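Side-chain contacts in phosphoribosylamine--glycine ligase (Thermotoga maritima, PDB 1VKZ), which catalyses the ATP-dependent joining of glycine to 5-phospho-beta-D-ribosylamine, giving N(1)-(5-phospho-beta-D-ribosyl)glycinamide in de novo purine biosynthesis: residues Met232-Pro237 with Gly291-Glu296; Glu27-Trp32 with Val297-Asn302. One frame throughout, in Å; residues are numbered along the deposited sequence.

Contact 1 of 2, residues Met232-Pro237 with Gly291-Glu296; sequences MGSWGP and GDPETE
Ser234 and Pro293 meet where the strand 233-236 passes the start of helix 294-301. The Pro293 ring lies over the strand backbone, its CG 3.9 Å from Gly233 O, against the peptide that leads into Ser234. The serine side chain projects at the helix: with chi1 at 58°, OG sits between its own backbone N and carbonyl carbon and faces the carbonyl of the proline. The bond from Ser234 OG to Pro293 O, 3.2 Å, is weak and doubtful, because OG lies too close to Val297. Glu294, one residue further, brings its CA within 4.2 Å of Ser234 OG. The turn leading into the helix is held from within. A cis peptide precedes Pro293, which occupies the N-cap, and Gly291 O takes two bonds from Thr295: OG1 at 2.7 Å, in the carbonyl plane with a C=O...donor angle of 155°, and N at 3.0 Å. Strand 233-236 is bonded along its two edges, Ser234 to Asp330 and Trp235 to Arg215. A helix N-terminus is thus seated on an inner strand, next to the outermost, of an antiparallel sheet within the ATP-grasp region, with the Glu294 side chain close to that of Ser198, predicted to belong to the ATP site.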
HETATM    1  N   MSE A 232     -10.236   4.093   1.497  1.00 41.26           N
HETATM    2  CA  MSE A 232     -11.693   3.850   1.348  1.00 42.75           C
HETATM    3  C   MSE A 232     -12.184   3.619  -0.108  1.00 43.83           C
HETATM    4  O   MSE A 232     -13.364   3.375  -0.369  1.00 41.70           O
HETATM    5  CB  MSE A 232     -12.478   4.965   2.006  1.00 40.90           C
HETATM    6  CG  MSE A 232     -12.330   4.939   3.506  1.00 46.92           C
HETATM    7 SE   MSE A 232     -13.083   3.281   4.289  1.00 59.31          SE
HETATM    8  CE  MSE A 232     -15.108   3.755   4.274  1.00 60.26           C
ATOM      9  N   GLY A 233     -11.266   3.701  -1.047  1.00 44.16           N
ATOM     10  CA  GLY A 233     -11.558   3.295  -2.395  1.00 43.87           C
ATOM     11  C   GLY A 233     -10.460   3.810  -3.276  1.00 44.58           C
ATOM     12  O   GLY A 233      -9.562   4.531  -2.824  1.00 43.53           O
ATOM     13  N   SER A 234     -10.533   3.440  -4.546  1.00 45.01           N
ATOM     14  CA  SER A 234      -9.651   4.012  -5.538  1.00 43.39           C
ATOM     15  C   SER A 234     -10.226   3.778  -6.909  1.00 40.38           C
ATOM     16  O   SER A 234     -11.186   3.023  -7.100  1.00 38.23           O
ATOM     17  CB  SER A 234      -8.254   3.428  -5.434  1.00 43.41           C
ATOM     18  OG  SER A 234      -8.345   2.043  -5.593  1.00 52.44           O
ATOM     19  N   TRP A 235      -9.666   4.483  -7.863  1.00 38.89           N
ATOM     20  CA  TRP A 235     -10.009   4.214  -9.208  1.00 40.52           C
ATOM     21  C   TRP A 235      -8.805   4.444 -10.061  1.00 40.34           C
ATOM     22  O   TRP A 235      -7.816   5.006  -9.609  1.00 39.25           O
ATOM     23  CB  TRP A 235     -11.157   5.075  -9.643  1.00 38.69           C
ATOM     24  CG  TRP A 235     -10.846   6.495  -9.672  1.00 42.63           C
ATOM     25  CD1 TRP A 235     -11.036   7.426  -8.657  1.00 38.97           C
ATOM     26  CD2 TRP A 235     -10.321   7.217 -10.778  1.00 41.34           C
ATOM     27  NE1 TRP A 235     -10.638   8.672  -9.078  1.00 35.70           N
ATOM     28  CE2 TRP A 235     -10.193   8.577 -10.377  1.00 43.52           C
ATOM     29  CE3 TRP A 235      -9.943   6.863 -12.074  1.00 35.44           C
ATOM     30  CZ2 TRP A 235      -9.701   9.564 -11.236  1.00 43.79           C
ATOM     31  CZ3 TRP A 235      -9.459   7.841 -12.916  1.00 39.54           C
ATOM     32  CH2 TRP A 235      -9.350   9.176 -12.502  1.00 41.21           C
ATOM     33  N   GLY A 236      -8.884   3.967 -11.294  1.00 39.90           N
ATOM     34  CA  GLY A 236      -7.847   4.228 -12.241  1.00 38.54           C
ATOM     35  C   GLY A 236      -8.322   3.798 -13.594  1.00 37.89           C
ATOM     36  O   GLY A 236      -9.403   3.190 -13.715  1.00 36.36           O
ATOM     37  N   PRO A 237      -7.501   4.082 -14.606  1.00 39.09           N
ATOM     38  CA  PRO A 237      -6.226   4.747 -14.403  1.00 38.43           C
ATOM     39  C   PRO A 237      -6.342   6.263 -14.426  1.00 37.40           C
ATOM     40  O   PRO A 237      -7.177   6.795 -15.110  1.00 34.64           O
ATOM     41  CB  PRO A 237      -5.387   4.243 -15.571  1.00 36.81           C
ATOM     42  CG  PRO A 237      -6.343   3.983 -16.639  1.00 39.32           C
ATOM     43  CD  PRO A 237      -7.713   3.761 -16.025  1.00 40.55           C
ATOM     44  N   GLY A 291       0.206  -0.840  -2.722  1.00 44.38           N
ATOM     45  CA  GLY A 291      -0.882  -0.362  -1.854  1.00 44.95           C
ATOM     46  C   GLY A 291      -2.194  -1.173  -1.858  1.00 44.03           C
ATOM     47  O   GLY A 291      -2.409  -2.045  -2.712  1.00 45.57           O
ATOM     48  N   ASP A 292      -3.037  -0.894  -0.860  1.00 42.61           N
ATOM     49  CA  ASP A 292      -4.361  -1.504  -0.668  1.00 43.86           C
ATOM     50  C   ASP A 292      -5.246  -0.331  -0.284  1.00 45.30           C
ATOM     51  O   ASP A 292      -5.080   0.204   0.790  1.00 46.23           O
ATOM     52  CB  ASP A 292      -4.322  -2.503   0.484  1.00 45.38           C
ATOM     53  CG  ASP A 292      -5.445  -3.563   0.438  1.00 47.41           C
ATOM     54  OD1 ASP A 292      -6.542  -3.359  -0.092  1.00 40.71           O
ATOM     55  OD2 ASP A 292      -5.298  -4.681   0.949  1.00 52.54           O
ATOM     56  N   PRO A 293      -6.192   0.088  -1.124  1.00 47.99           N
ATOM     57  CA  PRO A 293      -6.723  -0.687  -2.222  1.00 47.18           C
ATOM     58  C   PRO A 293      -6.219  -0.363  -3.625  1.00 48.67           C
ATOM     59  O   PRO A 293      -6.948  -0.606  -4.579  1.00 49.97           O
ATOM     60  CB  PRO A 293      -8.187  -0.351  -2.129  1.00 47.06           C
ATOM     61  CG  PRO A 293      -8.228   1.047  -1.581  1.00 44.49           C
ATOM     62  CD  PRO A 293      -6.885   1.379  -1.018  1.00 49.43           C
ATOM     63  N   GLU A 294      -4.999   0.144  -3.789  1.00 48.34           N
ATOM     64  CA  GLU A 294      -4.524   0.413  -5.161  1.00 47.65           C
ATOM     65  C   GLU A 294      -4.320  -0.855  -5.986  1.00 45.86           C
ATOM     66  O   GLU A 294      -4.546  -0.868  -7.171  1.00 44.52           O
ATOM     67  CB  GLU A 294      -3.216   1.199  -5.166  1.00 48.77           C
ATOM     68  CG  GLU A 294      -3.336   2.646  -4.717  1.00 52.58           C
ATOM     69  CD  GLU A 294      -2.862   2.852  -3.305  1.00 56.40           C
ATOM     70  OE1 GLU A 294      -3.181   1.999  -2.456  1.00 57.82           O
ATOM     71  OE2 GLU A 294      -2.185   3.865  -3.054  1.00 62.90           O
ATOM     72  N   THR A 295      -3.838  -1.906  -5.350  1.00 46.34           N
ATOM     73  CA  THR A 295      -3.586  -3.179  -6.034  1.00 46.21           C
ATOM     74  C   THR A 295      -4.828  -3.743  -6.691  1.00 45.65           C
ATOM     75  O   THR A 295      -4.786  -4.186  -7.845  1.00 49.18           O
ATOM     76  CB  THR A 295      -3.004  -4.228  -5.035  1.00 48.38           C
ATOM     77  OG1 THR A 295      -1.700  -3.835  -4.560  1.00 43.90           O
ATOM     78  CG2 THR A 295      -2.792  -5.599  -5.710  1.00 47.76           C
ATOM     79  N   GLU A 296      -5.932  -3.742  -5.952  1.00 47.44           N
ATOM     80  CA  GLU A 296      -7.255  -4.168  -6.465  1.00 44.76           C
ATOM     81  C   GLU A 296      -7.516  -3.496  -7.803  1.00 43.94           C
ATOM     82  O   GLU A 296      -7.892  -4.140  -8.760  1.00 46.63           O
ATOM     83  CB  GLU A 296      -8.374  -3.797  -5.469  1.00 42.98           C
ATOM     84  CG  GLU A 296      -8.421  -4.643  -4.206  1.00 39.47           C
ATOM     85  CD  GLU A 296      -7.513  -4.197  -3.064  1.00 43.93           C
ATOM     86  OE1 GLU A 296      -6.379  -3.678  -3.265  1.00 47.96           O
ATOM     87  OE2 GLU A 296      -7.932  -4.427  -1.916  1.00 45.71           O
TER

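Contact 2 of 2, residues Glu27-Trp32 with Val297-Asn302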
ATOM      1  N   GLU A  27      -3.998  -9.043  -1.441  1.00 43.38           N
ATOM      2  CA  GLU A  27      -3.535 -10.394  -1.518  1.00 41.38           C
ATOM      3  C   GLU A  27      -4.496 -11.208  -2.373  1.00 43.39           C
ATOM      4  O   GLU A  27      -4.078 -11.973  -3.247  1.00 43.38           O
ATOM      5  CB  GLU A  27      -3.430 -10.968  -0.116  1.00 40.78           C
ATOM      6  CG  GLU A  27      -2.240 -10.445   0.681  1.00 42.45           C
ATOM      7  CD  GLU A  27      -2.375  -9.026   1.235  1.00 49.92           C
ATOM      8  OE1 GLU A  27      -3.496  -8.508   1.483  1.00 55.94           O
ATOM      9  OE2 GLU A  27      -1.334  -8.413   1.469  1.00 50.47           O
ATOM     10  N   HIS A  28      -5.782 -11.031  -2.120  1.00 42.44           N
ATOM     11  CA  HIS A  28      -6.794 -11.727  -2.872  1.00 42.40           C
ATOM     12  C   HIS A  28      -6.780 -11.258  -4.319  1.00 40.23           C
ATOM     13  O   HIS A  28      -6.866 -12.059  -5.217  1.00 42.48           O
ATOM     14  CB  HIS A  28      -8.170 -11.554  -2.204  1.00 42.96           C
ATOM     15  CG  HIS A  28      -9.261 -12.345  -2.850  1.00 34.19           C
ATOM     16  ND1 HIS A  28     -10.597 -12.045  -2.676  1.00 34.50           N
ATOM     17  CD2 HIS A  28      -9.220 -13.416  -3.677  1.00 42.31           C
ATOM     18  CE1 HIS A  28     -11.328 -12.901  -3.374  1.00 37.83           C
ATOM     19  NE2 HIS A  28     -10.519 -13.730  -4.005  1.00 34.97           N
ATOM     20  N   ALA A  29      -6.644  -9.966  -4.550  1.00 42.23           N
ATOM     21  CA  ALA A  29      -6.508  -9.467  -5.907  1.00 43.36           C
ATOM     22  C   ALA A  29      -5.296 -10.099  -6.628  1.00 42.31           C
ATOM     23  O   ALA A  29      -5.417 -10.611  -7.752  1.00 44.14           O
ATOM     24  CB  ALA A  29      -6.423  -7.979  -5.906  1.00 44.37           C
ATOM     25  N   ILE A  30      -4.144 -10.086  -5.983  1.00 41.13           N
ATOM     26  CA  ILE A  30      -2.946 -10.682  -6.567  1.00 42.78           C
ATOM     27  C   ILE A  30      -3.153 -12.185  -6.864  1.00 42.33           C
ATOM     28  O   ILE A  30      -2.894 -12.648  -7.960  1.00 42.92           O
ATOM     29  CB  ILE A  30      -1.750 -10.437  -5.694  1.00 40.86           C
ATOM     30  CG1 ILE A  30      -1.411  -8.943  -5.695  1.00 43.88           C
ATOM     31  CG2 ILE A  30      -0.583 -11.197  -6.231  1.00 46.15           C
ATOM     32  CD1 ILE A  30      -0.422  -8.534  -4.647  1.00 38.94           C
ATOM     33  N   GLY A  31      -3.714 -12.904  -5.914  1.00 42.71           N
ATOM     34  CA  GLY A  31      -4.053 -14.300  -6.143  1.00 41.52           C
ATOM     35  C   GLY A  31      -5.121 -14.509  -7.176  1.00 41.42           C
ATOM     36  O   GLY A  31      -5.185 -15.528  -7.795  1.00 38.96           O
ATOM     37  N   TRP A  32      -6.011 -13.539  -7.326  1.00 47.08           N
ATOM     38  CA  TRP A  32      -7.117 -13.682  -8.271  1.00 46.68           C
ATOM     39  C   TRP A  32      -6.548 -13.679  -9.698  1.00 47.86           C
ATOM     40  O   TRP A  32      -6.838 -14.563 -10.472  1.00 45.87           O
ATOM     41  CB  TRP A  32      -8.145 -12.572  -8.028  1.00 46.56           C
ATOM     42  CG  TRP A  32      -9.166 -12.428  -9.105  1.00 42.32           C
ATOM     43  CD1 TRP A  32     -10.308 -13.143  -9.258  1.00 41.26           C
ATOM     44  CD2 TRP A  32      -9.138 -11.476 -10.180  1.00 42.62           C
ATOM     45  NE1 TRP A  32     -10.996 -12.705 -10.369  1.00 38.67           N
ATOM     46  CE2 TRP A  32     -10.297 -11.690 -10.960  1.00 39.74           C
ATOM     47  CE3 TRP A  32      -8.255 -10.450 -10.556  1.00 43.60           C
ATOM     48  CZ2 TRP A  32     -10.597 -10.923 -12.089  1.00 42.91           C
ATOM     49  CZ3 TRP A  32      -8.550  -9.701 -11.705  1.00 45.36           C
ATOM     50  CH2 TRP A  32      -9.714  -9.937 -12.440  1.00 41.93           C
ATOM     51  N   VAL A 297      -7.290  -2.192  -7.870  1.00 43.63           N
ATOM     52  CA  VAL A 297      -7.585  -1.441  -9.085  1.00 44.07           C
ATOM     53  C   VAL A 297      -6.610  -1.774 -10.207  1.00 40.79           C
ATOM     54  O   VAL A 297      -7.017  -2.012 -11.327  1.00 42.39           O
ATOM     55  CB  VAL A 297      -7.621   0.067  -8.809  1.00 41.65           C
ATOM     56  CG1 VAL A 297      -7.874   0.837 -10.084  1.00 46.76           C
ATOM     57  CG2 VAL A 297      -8.734   0.362  -7.865  1.00 51.32           C
ATOM     58  N   ILE A 298      -5.329  -1.745  -9.894  1.00 41.08           N
ATOM     59  CA  ILE A 298      -4.269  -2.002 -10.854  1.00 41.67           C
ATOM     60  C   ILE A 298      -4.474  -3.370 -11.465  1.00 42.27           C
ATOM     61  O   ILE A 298      -4.481  -3.527 -12.662  1.00 45.88           O
ATOM     62  CB  ILE A 298      -2.876  -1.901 -10.162  1.00 40.94           C
ATOM     63  CG1 ILE A 298      -2.570  -0.444  -9.773  1.00 42.93           C
ATOM     64  CG2 ILE A 298      -1.772  -2.439 -11.080  1.00 44.87           C
ATOM     65  CD1 ILE A 298      -1.433  -0.239  -8.639  1.00 41.82           C
ATOM     66  N   VAL A 299      -4.648  -4.366 -10.619  1.00 45.27           N
ATOM     67  CA  VAL A 299      -4.885  -5.747 -11.054  1.00 45.29           C
ATOM     68  C   VAL A 299      -6.122  -5.880 -11.949  1.00 45.33           C
ATOM     69  O   VAL A 299      -6.103  -6.581 -12.951  1.00 43.65           O
ATOM     70  CB  VAL A 299      -5.013  -6.664  -9.816  1.00 44.32           C
ATOM     71  CG1 VAL A 299      -5.470  -8.036 -10.179  1.00 48.27           C
ATOM     72  CG2 VAL A 299      -3.661  -6.743  -9.080  1.00 49.86           C
ATOM     73  N   THR A 300      -7.198  -5.193 -11.585  1.00 46.07           N
ATOM     74  CA  THR A 300      -8.425  -5.281 -12.351  1.00 44.70           C
ATOM     75  C   THR A 300      -8.232  -4.596 -13.669  1.00 43.69           C
ATOM     76  O   THR A 300      -8.942  -4.892 -14.584  1.00 44.62           O
ATOM     77  CB  THR A 300      -9.615  -4.646 -11.611  1.00 42.89           C
ATOM     78  OG1 THR A 300      -9.785  -5.269 -10.348  1.00 40.74           O
ATOM     79  CG2 THR A 300     -10.922  -4.950 -12.316  1.00 50.13           C
ATOM     80  N   LEU A 301      -7.266  -3.683 -13.773  1.00 45.55           N
ATOM     81  CA  LEU A 301      -7.028  -2.986 -15.049  1.00 44.56           C
ATOM     82  C   LEU A 301      -6.295  -3.819 -16.093  1.00 44.70           C
ATOM     83  O   LEU A 301      -6.419  -3.543 -17.273  1.00 45.52           O
ATOM     84  CB  LEU A 301      -6.276  -1.671 -14.831  1.00 45.05           C
ATOM     85  CG  LEU A 301      -7.095  -0.546 -14.201  1.00 39.94           C
ATOM     86  CD1 LEU A 301      -6.185   0.610 -13.800  1.00 44.78           C
ATOM     87  CD2 LEU A 301      -8.201  -0.067 -15.134  1.00 37.11           C
ATOM     88  N   ASN A 302      -5.518  -4.813 -15.661  1.00 46.81           N
ATOM     89  CA  ASN A 302      -4.852  -5.770 -16.582  1.00 44.43           C
ATOM     90  C   ASN A 302      -4.246  -6.972 -15.871  1.00 43.16           C
ATOM     91  O   ASN A 302      -3.047  -7.000 -15.664  1.00 46.72           O
ATOM     92  CB  ASN A 302      -3.720  -5.096 -17.369  1.00 44.25           C
ATOM     93  CG  ASN A 302      -3.185  -5.983 -18.471  1.00 41.28           C
ATOM     94  OD1 ASN A 302      -3.642  -7.105 -18.626  1.00 47.53           O
ATOM     95  ND2 ASN A 302      -2.218  -5.490 -19.237  1.00 33.34           N
TER
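Val299 carries this meeting of two helices, fitting against Ala29 and Trp32, about one turn apart on the partner helix. The helix segments run nearly parallel, their axes 9.4 Å apart at closest approach and inclined by 16°, and Ala29 and Val299 are the residues whose backbones come nearest. The small Ala29 is consistent with this approach: its methyl points at the valine, and the two CB atoms stand 4.4 Å apart. Of the two valine methyls, CG1 makes the close contacts. It is anti to the backbone N (chi1 171°) and reaches across to the first helix, while CG2, anti to the carbonyl carbon, is turned beside the backbone N. CG1 touches Ala29 O at 3.5 Å and the six-membered part of the indole, 3.7 Å from Trp32 CE3 and 3.8 Å from CZ3. It comes to the ring at its edge, in plane, rather than over a face. Trp32 has CG anti to its backbone N, and chi2 of 83° stands the ring roughly across the CA-CB-CG plane, bringing the CE3 edge round to the valine. Ala29 O also lies in the ring plane at this edge. Further along, Thr300 CA is 4.5 Å from Trp32 CZ3, approaching obliquely; its hydroxyl is turned back along its own helix to Glu296 O. Outside the pair, Phe357 of strand 356-364 meets the indole edge-to-face and also touches Ala29 and Thr300, and Pro303 packs on Trp32. Small-residue, aliphatic and aromatic packing between almost parallel helices here forms part of a domain interface: helix 25-36, which follows the first strand of the parallel, Rossmann-like N-domain sheet, rests on helix 294-301 of the ATP-grasp region.

Both contacts use helix 294-301: contact 1 takes its N-terminal end and contact 2 the rest, and their centres are 10 Å apart. Along the chain the order is 27-32, 232-237, 291-296, 297-302, so contact 1 is nested inside the long loop closed by contact 2. The helix thus lies between the N domain's helix 25-36 and strand 233-236, which belongs to the antiparallel sheet completed by strands from the C-terminal region. The two contacts also touch each other, Val297 CG1 lying 3.5 Å from Gly236 N and Thr295 CG2 3.6 Å from Ile30 CG1. One short helix therefore joins parts of the fold that are distant in sequence.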